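PDB 3D3Q: tRNA dimethylallyltransferase from Staphylococcus epidermidis ATCC 12228, which probably catalyses the transfer of a dimethylallyl group from dimethylallyl diphosphate to adenine 37 of tRNAs that read codons beginning with uridine. Local coordinates for residues 225-230 with 254-259; 219-224 with 267-272; 125-130 with 178-183; 148-153 with 170-175. One frame throughout, in Å; residues are numbered along the deposited sequence.

Contact 1. Residues 225-230 with 254-259; sequences GLFNEV and PVIKGN
Val-255 meets the Phe-227 ring at its edge, with CG1 near the ring plane and 3.3 Å from Phe-227 CE2. This methyl stands between the backbone N and the carbonyl carbon of its own residue (chi1 67°), which turns it across the gap toward residues 225-230. Ile-256 comes next and serves two partners with successive carbons of its longer branch. CG1 lies 3.7 Å from Phe-227 CZ, approaching the ring obliquely, and the two side chains run past one another in opposite directions. CD1 reaches further, to 3.4 Å from Val-230 CG2. The CA atoms of Phe-227 and Ile-256 are 8.7 Å apart, a gap filled from one side by the phenyl group and from the other by the isoleucine branch. Although the CB of Phe-227 does not aim at residues 254-259, its CG lies anti to the backbone N (chi1 -171°), and this carries CE2 and CZ over to them. Lys-257 is directed elsewhere and forms a salt bridge with Glu-239. At Gly-258 the chain leaves the short, weakly bonded helix with a positive phi; the carbonyl of Pro-254 receives the N-H groups of Lys-257, Gly-258 and Asn-259 at this turn. The interface is purely apolar and joins the start of helix 226-235 to the end of helix 252-257. Helix 262-286 adds Met-262 against Phe-227, while Val-230 also packs on Leu-252 and Tyr-249. Elsewhere on helix 226-235, Glu-229 accepts hydrogen bonds from Tyr-249 OH and from the backbone N atoms of Asp-48 and Ile-49.

Contact 2. Residues 219-224 with 267-272; sequences DIMLGH and EKLKQH
Leu-269 lays its CD2 methyl against CD2 of Leu-222, 4.1 Å away, the two side chains sliding past each other in opposite directions. The same Leu-269 CD2 is 4.5 Å from the CE methyl of Met-221, a selenomethionine, so one branch serves both partners. CG of Leu-269 is anti to its backbone N (chi1 170°), an orientation that sends the branch out toward helix 207-224. The axes of 219-224 and 267-272 stay 11.8 Å apart at closest, with 129° between their N-to-C directions, a separation the side chains alone bridge. Lys-270 makes the longest reach. Its chain is extended beyond CG, and NZ arrives 2.7 Å from Asp-219 OD1 in a salt bridge, the two side chains crossing at about a right angle. The ammonium meets OD1 of Asp-219 on the syn side of that oxygen, 20° out of the carboxylate plane, whereas Asp-219 OD2 is 3.7 Å from NZ; a single oxygen carries the hydrogen bond. The side chain of Lys-270 also touches Val-218 and Asn-215 of helix 207-224. Leu-226 of helix 226-235 touches both Leu-269 and Met-221 and extends the apolar layer, which Met-221 places near the P-loop. The chemistry is thus divided: leucine and selenomethionine groups form an apolar side, with Met-221 and Leu-269 buried, and an ion pair spans the more open flank, where solvent probably weakens its electrostatic share.

Contact 3. Residues 125-130 with 178-183; sequences EDKMKQ and KTKKLL
Lys-178 stretches out fully beyond CG and brings its last two atoms beside the CE methyl of Met-128, a selenomethionine: Met-128 CE is 3.4 Å from both CE and NZ of Lys-178. The two side chains cross at a slant. CB of Met-128 points away from residues 178-183, and the chain folds back to bring the methyl to the lysine. The ammonium of Lys-178 has its charge partner in Glu-174, one turn earlier on its helix, and a weak hydrogen bond to Asn-286. All this belongs to the helical insertion between strands 98-102 and 197-204 of the P-loop sheet; the start of helix 125-136 here lies across the end of helix 166-179. Lys-127 works on the other flank, its CG 4.0 Å from the carbonyl O of Lys-178. Its chain is turned at chi2 (69°) and chi4 (-66°), which brings NZ back to hydrogen-bond with the O of Leu-177, in the last turn of helix 166-179, where the negative end of the helix dipole would probably favour an ammonium group. Beyond that turn, Lys-180 leaves helical geometry with a positive phi, and its NZ lies 4.6 Å from Lys-127 NZ, a like-charge approach at the surface.

Contact 4. Residues 148-153 with 170-175; sequences EYLASF and LRAIEY
Leu-150 and Ile-173 bring their CA atoms to 5.9 Å where segments 148-153 and 170-175 cross at 48°, the short axes 10.0 Å apart at closest. Ile-173 uses every branch here. Its CG1 packs 3.6 Å from Leu-150 CG, while CG2, which lies anti to the backbone N, approaches the edge of the Tyr-149 ring near its plane, 3.5 Å from CE2. CD1 sits between the two residues, 3.8 Å from Leu-150 CB and 3.9 Å from Tyr-149 CD2. Leu-150 then spreads to a second partner, its CD2 lying 3.9 Å from the CB methyl of Ala-172. Both Leu-150 and Tyr-149 cross the isoleucine at a slant, and the meeting is wholly apolar and largely buried. Polar groups keep to the flanks: Ser-152 OG donates to the carbonyl O of Tyr-149 within residues 148-153, and Arg-171 pairs with Glu-174 on helix 166-179 without touching residues 148-153. Leu-170 and Arg-171 fall in the 167-171 region that, by similarity, interacts with substrate tRNA. Around the pair the helical insertion closes in. Helix 125-136 supplies Lys-134 to Tyr-149 and Leu-135 to Leu-170 and Glu-174, helix 155-160 sets Ala-158 against Leu-150 and Ala-151, and Leu-183, just beyond helix 166-179, packs on Ala-172.

The four contacts form two pairs. Contacts 1 and 2, centres 12 Å apart, adjoin where helix 207-224 gives way to helix 226-235: the N of Leu-226 lies 3.1 Å from Met-221 O, a probable hydrogen bond, across the Schellman turn at Gly-225. Contacts 3 and 4, also 12 Å apart, share helix 166-179, with Tyr-175 of contact 4 packed against Leu-182 and Leu-183 of contact 3. Contacts 2 and 4 lie on opposite sides of the chain's centre, 41 Å between centres. Helix 262-286 spans part of this distance, touching contact 3 through Asn-286. In contact 2 the side chain of Met-221 is about 7 Å from that of Thr-16 in the predicted ATP-binding P-loop, whereas contact 4 includes part of a probable tRNA-binding region.

Contact 1. Residues 225-230 with 254-259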
# COMPACT_ATOMS: atom_id res chain seq x y z
N GLY A 225 -2.43 24.95 -1.06
CA GLY A 225 -2.99 25.33 -2.34
C GLY A 225 -3.72 24.24 -3.10
O GLY A 225 -3.84 24.31 -4.32
N LEU A 226 -4.20 23.23 -2.37
CA LEU A 226 -4.94 22.11 -2.98
C LEU A 226 -6.15 22.64 -3.74
O LEU A 226 -6.37 22.28 -4.90
CB LEU A 226 -5.43 21.13 -1.91
CG LEU A 226 -6.50 20.12 -2.36
CD1 LEU A 226 -5.95 19.25 -3.48
CD2 LEU A 226 -6.94 19.26 -1.19
N PHE A 227 -6.92 23.49 -3.09
CA PHE A 227 -8.10 24.05 -3.71
C PHE A 227 -7.71 24.83 -4.97
O PHE A 227 -8.40 24.75 -5.98
CB PHE A 227 -8.85 24.95 -2.72
CG PHE A 227 -10.20 25.40 -3.20
CD1 PHE A 227 -10.31 26.46 -4.09
CD2 PHE A 227 -11.35 24.75 -2.79
CE1 PHE A 227 -11.56 26.88 -4.57
CE2 PHE A 227 -12.61 25.15 -3.25
CZ PHE A 227 -12.71 26.21 -4.15
N ASN A 228 -6.61 25.57 -4.91
CA ASN A 228 -6.18 26.34 -6.08
C ASN A 228 -5.87 25.39 -7.23
O ASN A 228 -6.11 25.70 -8.40
CB ASN A 228 -4.93 27.16 -5.75
CG ASN A 228 -4.60 28.14 -6.86
OD1 ASN A 228 -3.49 28.68 -6.92
ND2 ASN A 228 -5.55 28.39 -7.74
N GLU A 229 -5.34 24.22 -6.90
CA GLU A 229 -5.01 23.24 -7.91
C GLU A 229 -6.26 22.71 -8.59
O GLU A 229 -6.36 22.74 -9.82
CB GLU A 229 -4.23 22.09 -7.29
CG GLU A 229 -3.41 21.27 -8.26
CD GLU A 229 -2.68 20.15 -7.56
OE1 GLU A 229 -3.35 19.15 -7.22
OE2 GLU A 229 -1.46 20.28 -7.33
N VAL A 230 -7.23 22.22 -7.81
CA VAL A 230 -8.46 21.69 -8.41
C VAL A 230 -9.16 22.77 -9.22
O VAL A 230 -9.98 22.46 -10.08
CB VAL A 230 -9.45 21.16 -7.35
CG1 VAL A 230 -8.74 20.25 -6.38
CG2 VAL A 230 -10.11 22.29 -6.65
N PRO A 254 -17.49 20.29 -6.19
CA PRO A 254 -18.80 20.86 -5.83
C PRO A 254 -18.73 22.21 -5.14
O PRO A 254 -19.55 23.10 -5.39
CB PRO A 254 -19.41 19.78 -4.92
CG PRO A 254 -18.81 18.53 -5.45
CD PRO A 254 -17.37 18.93 -5.65
N VAL A 255 -17.74 22.38 -4.27
CA VAL A 255 -17.59 23.62 -3.54
C VAL A 255 -17.17 24.77 -4.47
O VAL A 255 -17.38 25.95 -4.17
CB VAL A 255 -16.59 23.44 -2.34
CG1 VAL A 255 -15.20 23.19 -2.85
CG2 VAL A 255 -16.62 24.66 -1.45
N ILE A 256 -16.61 24.41 -5.62
CA ILE A 256 -16.19 25.40 -6.60
C ILE A 256 -17.41 25.94 -7.34
O ILE A 256 -17.38 27.03 -7.92
CB ILE A 256 -15.24 24.79 -7.63
CG1 ILE A 256 -14.03 24.20 -6.92
CG2 ILE A 256 -14.77 25.85 -8.60
CD1 ILE A 256 -13.05 23.53 -7.88
N LYS A 257 -18.48 25.16 -7.32
CA LYS A 257 -19.71 25.54 -7.98
C LYS A 257 -20.63 26.30 -7.01
O LYS A 257 -21.47 27.09 -7.43
CB LYS A 257 -20.39 24.28 -8.51
CG LYS A 257 -19.47 23.49 -9.44
CD LYS A 257 -20.17 22.33 -10.12
CE LYS A 257 -19.30 21.70 -11.19
NZ LYS A 257 -19.94 20.49 -11.80
N GLY A 258 -20.44 26.05 -5.72
CA GLY A 258 -21.23 26.73 -4.72
C GLY A 258 -22.41 25.91 -4.28
O GLY A 258 -23.40 26.44 -3.77
N ASN A 259 -22.33 24.60 -4.49
CA ASN A 259 -23.42 23.73 -4.09
C ASN A 259 -23.16 23.15 -2.71
O ASN A 259 -24.08 22.72 -2.02
CB ASN A 259 -23.61 22.61 -5.11
CG ASN A 259 -24.06 23.13 -6.45
OD1 ASN A 259 -23.38 22.94 -7.47
ND2 ASN A 259 -25.20 23.80 -6.47

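Contact 2. Residues 219-224 with 267-272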
# COMPACT_ATOMS: atom_id res chain seq x y z
N ASP A 219 -5.22 19.01 6.30
CA ASP A 219 -5.11 20.42 6.67
C ASP A 219 -3.96 21.06 5.93
O ASP A 219 -4.09 22.17 5.42
CB ASP A 219 -4.89 20.59 8.18
CG ASP A 219 -6.11 20.21 9.00
OD1 ASP A 219 -7.24 20.25 8.45
OD2 ASP A 219 -5.95 19.89 10.21
N ILE A 220 -2.83 20.36 5.87
CA ILE A 220 -1.66 20.90 5.18
C ILE A 220 -1.92 21.10 3.69
O ILE A 220 -1.55 22.13 3.13
CB ILE A 220 -0.46 19.97 5.35
CG1 ILE A 220 -0.23 19.68 6.83
CG2 ILE A 220 0.77 20.63 4.75
CD1 ILE A 220 0.86 18.66 7.09
N MSE A 221 -2.55 20.12 3.06
CA MSE A 221 -2.84 20.22 1.63
C MSE A 221 -3.66 21.47 1.34
O MSE A 221 -3.36 22.21 0.40
CB MSE A 221 -3.62 19.00 1.13
CG MSE A 221 -2.95 17.65 1.35
SE MSE A 221 -3.75 16.27 0.21
CE MSE A 221 -5.61 16.36 0.79
N LEU A 222 -4.71 21.69 2.13
CA LEU A 222 -5.56 22.86 1.94
C LEU A 222 -4.69 24.09 2.11
O LEU A 222 -4.82 25.06 1.37
CB LEU A 222 -6.69 22.89 2.98
CG LEU A 222 -7.97 22.09 2.71
CD1 LEU A 222 -8.70 22.65 1.51
CD2 LEU A 222 -7.63 20.65 2.48
N GLY A 223 -3.78 24.01 3.08
CA GLY A 223 -2.89 25.12 3.35
C GLY A 223 -1.82 25.30 2.30
O GLY A 223 -1.20 26.36 2.24
N HIS A 224 -1.59 24.30 1.47
CA HIS A 224 -0.57 24.43 0.44
C HIS A 224 -1.11 24.82 -0.94
O HIS A 224 -0.34 24.99 -1.87
CB HIS A 224 0.25 23.15 0.35
CG HIS A 224 1.38 23.10 1.34
ND1 HIS A 224 2.35 22.12 1.31
CD2 HIS A 224 1.70 23.90 2.38
CE1 HIS A 224 3.22 22.32 2.28
NE2 HIS A 224 2.84 23.40 2.95
N GLU A 267 -14.86 18.20 5.58
CA GLU A 267 -15.26 17.17 6.53
C GLU A 267 -15.33 15.81 5.83
O GLU A 267 -14.91 14.79 6.39
CB GLU A 267 -16.62 17.50 7.12
CG GLU A 267 -17.21 16.32 7.84
CD GLU A 267 -17.57 16.64 9.27
OE1 GLU A 267 -18.62 17.28 9.48
OE2 GLU A 267 -16.78 16.26 10.17
N LYS A 268 -15.87 15.81 4.61
CA LYS A 268 -16.00 14.59 3.82
C LYS A 268 -14.66 14.17 3.22
O LYS A 268 -14.41 12.98 3.01
CB LYS A 268 -17.04 14.78 2.72
CG LYS A 268 -18.45 14.98 3.27
CD LYS A 268 -19.52 14.89 2.18
CE LYS A 268 -19.34 15.97 1.11
NZ LYS A 268 -20.41 15.96 0.06
N LEU A 269 -13.80 15.14 2.93
CA LEU A 269 -12.49 14.86 2.37
C LEU A 269 -11.60 14.11 3.38
O LEU A 269 -10.91 13.16 3.02
CB LEU A 269 -11.81 16.17 1.94
CG LEU A 269 -10.33 16.14 1.53
CD1 LEU A 269 -10.11 15.11 0.45
CD2 LEU A 269 -9.91 17.52 1.06
N LYS A 270 -11.63 14.52 4.65
CA LYS A 270 -10.83 13.85 5.68
C LYS A 270 -11.43 12.49 5.99
O LYS A 270 -10.72 11.58 6.41
CB LYS A 270 -10.80 14.69 6.96
CG LYS A 270 -10.21 16.09 6.79
CD LYS A 270 -10.18 16.83 8.12
CE LYS A 270 -9.67 18.24 7.96
NZ LYS A 270 -9.40 18.86 9.28
N GLN A 271 -12.73 12.34 5.79
CA GLN A 271 -13.38 11.08 6.05
C GLN A 271 -12.98 10.08 4.96
O GLN A 271 -12.36 9.06 5.26
CB GLN A 271 -14.90 11.24 6.08
CG GLN A 271 -15.60 10.08 6.77
CD GLN A 271 -17.07 9.96 6.40
OE1 GLN A 271 -17.79 9.16 6.98
NE2 GLN A 271 -17.51 10.76 5.42
N HIS A 272 -13.32 10.37 3.70
CA HIS A 272 -12.95 9.48 2.58
C HIS A 272 -11.48 9.10 2.68
O HIS A 272 -11.09 8.01 2.28
CB HIS A 272 -13.16 10.17 1.23
CG HIS A 272 -14.58 10.40 0.85
ND1 HIS A 272 -15.45 11.16 1.61
CD2 HIS A 272 -15.29 9.98 -0.22
CE1 HIS A 272 -16.63 11.20 1.01
NE2 HIS A 272 -16.56 10.50 -0.10

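Contact 3. Residues 125-130 with 178-183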
# COMPACT_ATOMS: atom_id res chain seq x y z
N GLU A 125 -17.58 -6.09 7.26
CA GLU A 125 -17.26 -5.58 8.60
C GLU A 125 -17.84 -6.40 9.75
O GLU A 125 -17.42 -6.24 10.91
CB GLU A 125 -17.69 -4.12 8.72
CG GLU A 125 -16.75 -3.17 7.99
CD GLU A 125 -15.34 -3.20 8.55
OE1 GLU A 125 -14.69 -4.26 8.49
OE2 GLU A 125 -14.88 -2.15 9.07
N ASP A 126 -18.80 -7.26 9.43
CA ASP A 126 -19.43 -8.14 10.41
C ASP A 126 -18.43 -9.21 10.84
O ASP A 126 -18.18 -9.41 12.04
CB ASP A 126 -20.69 -8.79 9.82
CG ASP A 126 -21.94 -7.97 10.08
OD1 ASP A 126 -23.02 -8.32 9.53
OD2 ASP A 126 -21.85 -6.98 10.85
N LYS A 127 -17.86 -9.91 9.85
CA LYS A 127 -16.86 -10.96 10.09
C LYS A 127 -15.72 -10.33 10.89
O LYS A 127 -15.07 -10.99 11.70
CB LYS A 127 -16.34 -11.53 8.75
CG LYS A 127 -16.27 -13.08 8.68
CD LYS A 127 -17.66 -13.72 8.66
CE LYS A 127 -17.70 -15.12 9.31
NZ LYS A 127 -16.92 -16.18 8.58
N MSE A 128 -15.48 -9.04 10.68
CA MSE A 128 -14.44 -8.33 11.41
C MSE A 128 -14.62 -8.51 12.91
O MSE A 128 -13.65 -8.65 13.65
CB MSE A 128 -14.46 -6.84 11.10
CG MSE A 128 -13.27 -6.38 10.29
SE MSE A 128 -13.11 -7.47 8.87
CE MSE A 128 -11.28 -7.74 8.78
N LYS A 129 -15.88 -8.48 13.35
CA LYS A 129 -16.22 -8.63 14.76
C LYS A 129 -16.19 -10.10 15.16
O LYS A 129 -15.60 -10.47 16.18
CB LYS A 129 -17.63 -8.05 15.03
CG LYS A 129 -17.88 -7.69 16.50
CD LYS A 129 -19.20 -6.92 16.69
CE LYS A 129 -19.19 -6.06 17.98
NZ LYS A 129 -18.93 -6.80 19.26
N GLN A 130 -16.83 -10.92 14.34
CA GLN A 130 -16.89 -12.36 14.56
C GLN A 130 -15.48 -12.92 14.66
O GLN A 130 -15.13 -13.58 15.63
CB GLN A 130 -17.65 -13.04 13.39
CG GLN A 130 -18.06 -14.52 13.59
CD GLN A 130 -16.94 -15.53 13.32
OE1 GLN A 130 -16.06 -15.77 14.15
NE2 GLN A 130 -16.97 -16.13 12.13
N LYS A 178 -12.02 -15.66 8.31
CA LYS A 178 -12.55 -14.56 7.51
C LYS A 178 -13.04 -15.03 6.13
O LYS A 178 -14.23 -14.92 5.81
CB LYS A 178 -11.49 -13.48 7.32
CG LYS A 178 -11.22 -12.63 8.55
CD LYS A 178 -10.12 -11.60 8.33
CE LYS A 178 -9.93 -10.75 9.58
NZ LYS A 178 -8.74 -9.88 9.47
N THR A 179 -12.12 -15.54 5.33
CA THR A 179 -12.45 -16.01 3.99
C THR A 179 -13.07 -17.41 3.98
O THR A 179 -13.59 -17.86 2.95
CB THR A 179 -11.21 -16.07 3.12
OG1 THR A 179 -11.58 -16.52 1.81
CG2 THR A 179 -10.21 -17.04 3.71
N LYS A 180 -13.00 -18.11 5.10
CA LYS A 180 -13.58 -19.44 5.21
C LYS A 180 -12.95 -20.44 4.26
O LYS A 180 -13.48 -21.53 4.04
CB LYS A 180 -15.08 -19.38 4.95
CG LYS A 180 -15.96 -19.75 6.14
CD LYS A 180 -15.90 -21.24 6.46
CE LYS A 180 -16.69 -21.53 7.73
NZ LYS A 180 -16.13 -20.70 8.85
N LYS A 181 -11.81 -20.08 3.67
CA LYS A 181 -11.15 -20.99 2.75
C LYS A 181 -9.68 -21.20 3.09
O LYS A 181 -9.11 -20.53 3.96
CB LYS A 181 -11.27 -20.48 1.31
CG LYS A 181 -10.51 -19.19 1.02
CD LYS A 181 -10.79 -18.68 -0.38
CE LYS A 181 -10.10 -17.35 -0.64
NZ LYS A 181 -10.40 -16.80 -1.98
N LEU A 182 -9.12 -22.18 2.38
CA LEU A 182 -7.73 -22.65 2.47
C LEU A 182 -6.67 -21.52 2.55
O LEU A 182 -6.61 -20.66 1.67
CB LEU A 182 -7.47 -23.57 1.24
CG LEU A 182 -8.56 -23.66 0.11
CD1 LEU A 182 -8.03 -24.30 -1.18
CD2 LEU A 182 -9.74 -24.48 0.63
N LEU A 183 -5.84 -21.52 3.59
CA LEU A 183 -4.79 -20.49 3.75
C LEU A 183 -3.44 -20.88 3.15
O LEU A 183 -2.76 -20.08 2.51
CB LEU A 183 -4.56 -20.15 5.23
CG LEU A 183 -3.32 -19.27 5.55
CD1 LEU A 183 -2.07 -20.14 5.70
CD2 LEU A 183 -3.10 -18.21 4.48

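Contact 4. Residues 148-153 with 170-175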
# COMPACT_ATOMS: atom_id res chain seq x y z
N GLU A 148 -3.90 -27.47 17.53
CA GLU A 148 -4.82 -28.57 17.25
C GLU A 148 -5.97 -27.96 16.45
O GLU A 148 -6.38 -28.48 15.42
CB GLU A 148 -5.42 -29.19 18.53
CG GLU A 148 -4.46 -29.65 19.67
CD GLU A 148 -3.48 -30.76 19.28
OE1 GLU A 148 -2.74 -31.24 20.19
OE2 GLU A 148 -3.43 -31.14 18.09
N TYR A 149 -6.48 -26.84 16.97
CA TYR A 149 -7.57 -26.11 16.36
C TYR A 149 -7.26 -25.78 14.92
O TYR A 149 -8.09 -25.94 14.04
CB TYR A 149 -7.84 -24.82 17.13
CG TYR A 149 -8.92 -23.98 16.52
CD1 TYR A 149 -10.21 -24.49 16.35
CD2 TYR A 149 -8.66 -22.68 16.08
CE1 TYR A 149 -11.21 -23.73 15.77
CE2 TYR A 149 -9.67 -21.90 15.50
CZ TYR A 149 -10.94 -22.44 15.34
OH TYR A 149 -11.96 -21.70 14.78
N LEU A 150 -6.04 -25.31 14.67
CA LEU A 150 -5.65 -24.96 13.31
C LEU A 150 -5.64 -26.23 12.46
O LEU A 150 -6.20 -26.23 11.35
CB LEU A 150 -4.27 -24.30 13.33
CG LEU A 150 -3.76 -23.41 12.18
CD1 LEU A 150 -2.43 -23.97 11.69
CD2 LEU A 150 -4.77 -23.33 11.03
N ALA A 151 -5.04 -27.30 12.97
CA ALA A 151 -4.96 -28.59 12.26
C ALA A 151 -6.31 -29.05 11.69
O ALA A 151 -6.38 -29.49 10.54
CB ALA A 151 -4.42 -29.66 13.20
N SER A 152 -7.35 -28.95 12.50
CA SER A 152 -8.69 -29.35 12.09
C SER A 152 -9.10 -28.73 10.75
O SER A 152 -9.83 -29.35 9.99
CB SER A 152 -9.69 -28.92 13.14
OG SER A 152 -9.93 -27.54 13.02
N PHE A 153 -8.64 -27.52 10.45
CA PHE A 153 -9.00 -26.86 9.20
C PHE A 153 -7.97 -27.07 8.14
O PHE A 153 -8.19 -27.80 7.18
CB PHE A 153 -9.15 -25.35 9.36
CG PHE A 153 -10.16 -24.95 10.37
CD1 PHE A 153 -11.42 -25.54 10.37
CD2 PHE A 153 -9.84 -24.00 11.34
CE1 PHE A 153 -12.37 -25.21 11.35
CE2 PHE A 153 -10.78 -23.65 12.32
CZ PHE A 153 -12.06 -24.26 12.33
N LEU A 170 -1.84 -18.03 14.24
CA LEU A 170 -3.02 -17.17 14.28
C LEU A 170 -3.32 -16.62 12.88
O LEU A 170 -4.47 -16.60 12.45
CB LEU A 170 -2.83 -16.00 15.25
CG LEU A 170 -2.97 -16.32 16.74
CD1 LEU A 170 -2.54 -15.11 17.57
CD2 LEU A 170 -4.40 -16.74 17.05
N ARG A 171 -2.28 -16.17 12.20
CA ARG A 171 -2.45 -15.63 10.86
C ARG A 171 -3.22 -16.63 9.99
O ARG A 171 -4.07 -16.24 9.20
CB ARG A 171 -1.09 -15.36 10.25
CG ARG A 171 -0.90 -13.92 9.88
CD ARG A 171 -0.82 -13.77 8.37
NE ARG A 171 -2.06 -14.11 7.65
CZ ARG A 171 -3.20 -13.44 7.75
NH1 ARG A 171 -4.25 -13.82 7.04
NH2 ARG A 171 -3.30 -12.40 8.58
N ALA A 172 -2.92 -17.91 10.15
CA ALA A 172 -3.60 -18.94 9.39
C ALA A 172 -5.04 -19.05 9.90
O ALA A 172 -5.99 -19.01 9.12
CB ALA A 172 -2.87 -20.26 9.54
N ILE A 173 -5.21 -19.20 11.21
CA ILE A 173 -6.54 -19.29 11.79
C ILE A 173 -7.34 -18.03 11.49
O ILE A 173 -8.54 -18.09 11.22
CB ILE A 173 -6.44 -19.49 13.30
CG1 ILE A 173 -5.78 -20.84 13.58
CG2 ILE A 173 -7.81 -19.42 13.94
CD1 ILE A 173 -5.33 -21.00 14.99
N GLU A 174 -6.67 -16.89 11.51
CA GLU A 174 -7.31 -15.61 11.22
C GLU A 174 -7.84 -15.55 9.78
O GLU A 174 -8.97 -15.13 9.54
CB GLU A 174 -6.30 -14.49 11.44
CG GLU A 174 -6.84 -13.10 11.16
CD GLU A 174 -5.77 -12.03 11.28
OE1 GLU A 174 -6.13 -10.84 11.09
OE2 GLU A 174 -4.58 -12.37 11.55
N TYR A 175 -7.00 -15.97 8.83
CA TYR A 175 -7.34 -15.97 7.40
C TYR A 175 -8.55 -16.85 7.09
O TYR A 175 -9.47 -16.43 6.38
CB TYR A 175 -6.14 -16.48 6.60
CG TYR A 175 -6.41 -16.61 5.13
CD1 TYR A 175 -6.36 -15.50 4.29
CD2 TYR A 175 -6.74 -17.83 4.59
CE1 TYR A 175 -6.63 -15.62 2.93
CE2 TYR A 175 -7.01 -17.97 3.24
CZ TYR A 175 -6.95 -16.86 2.41
OH TYR A 175 -7.22 -17.03 1.07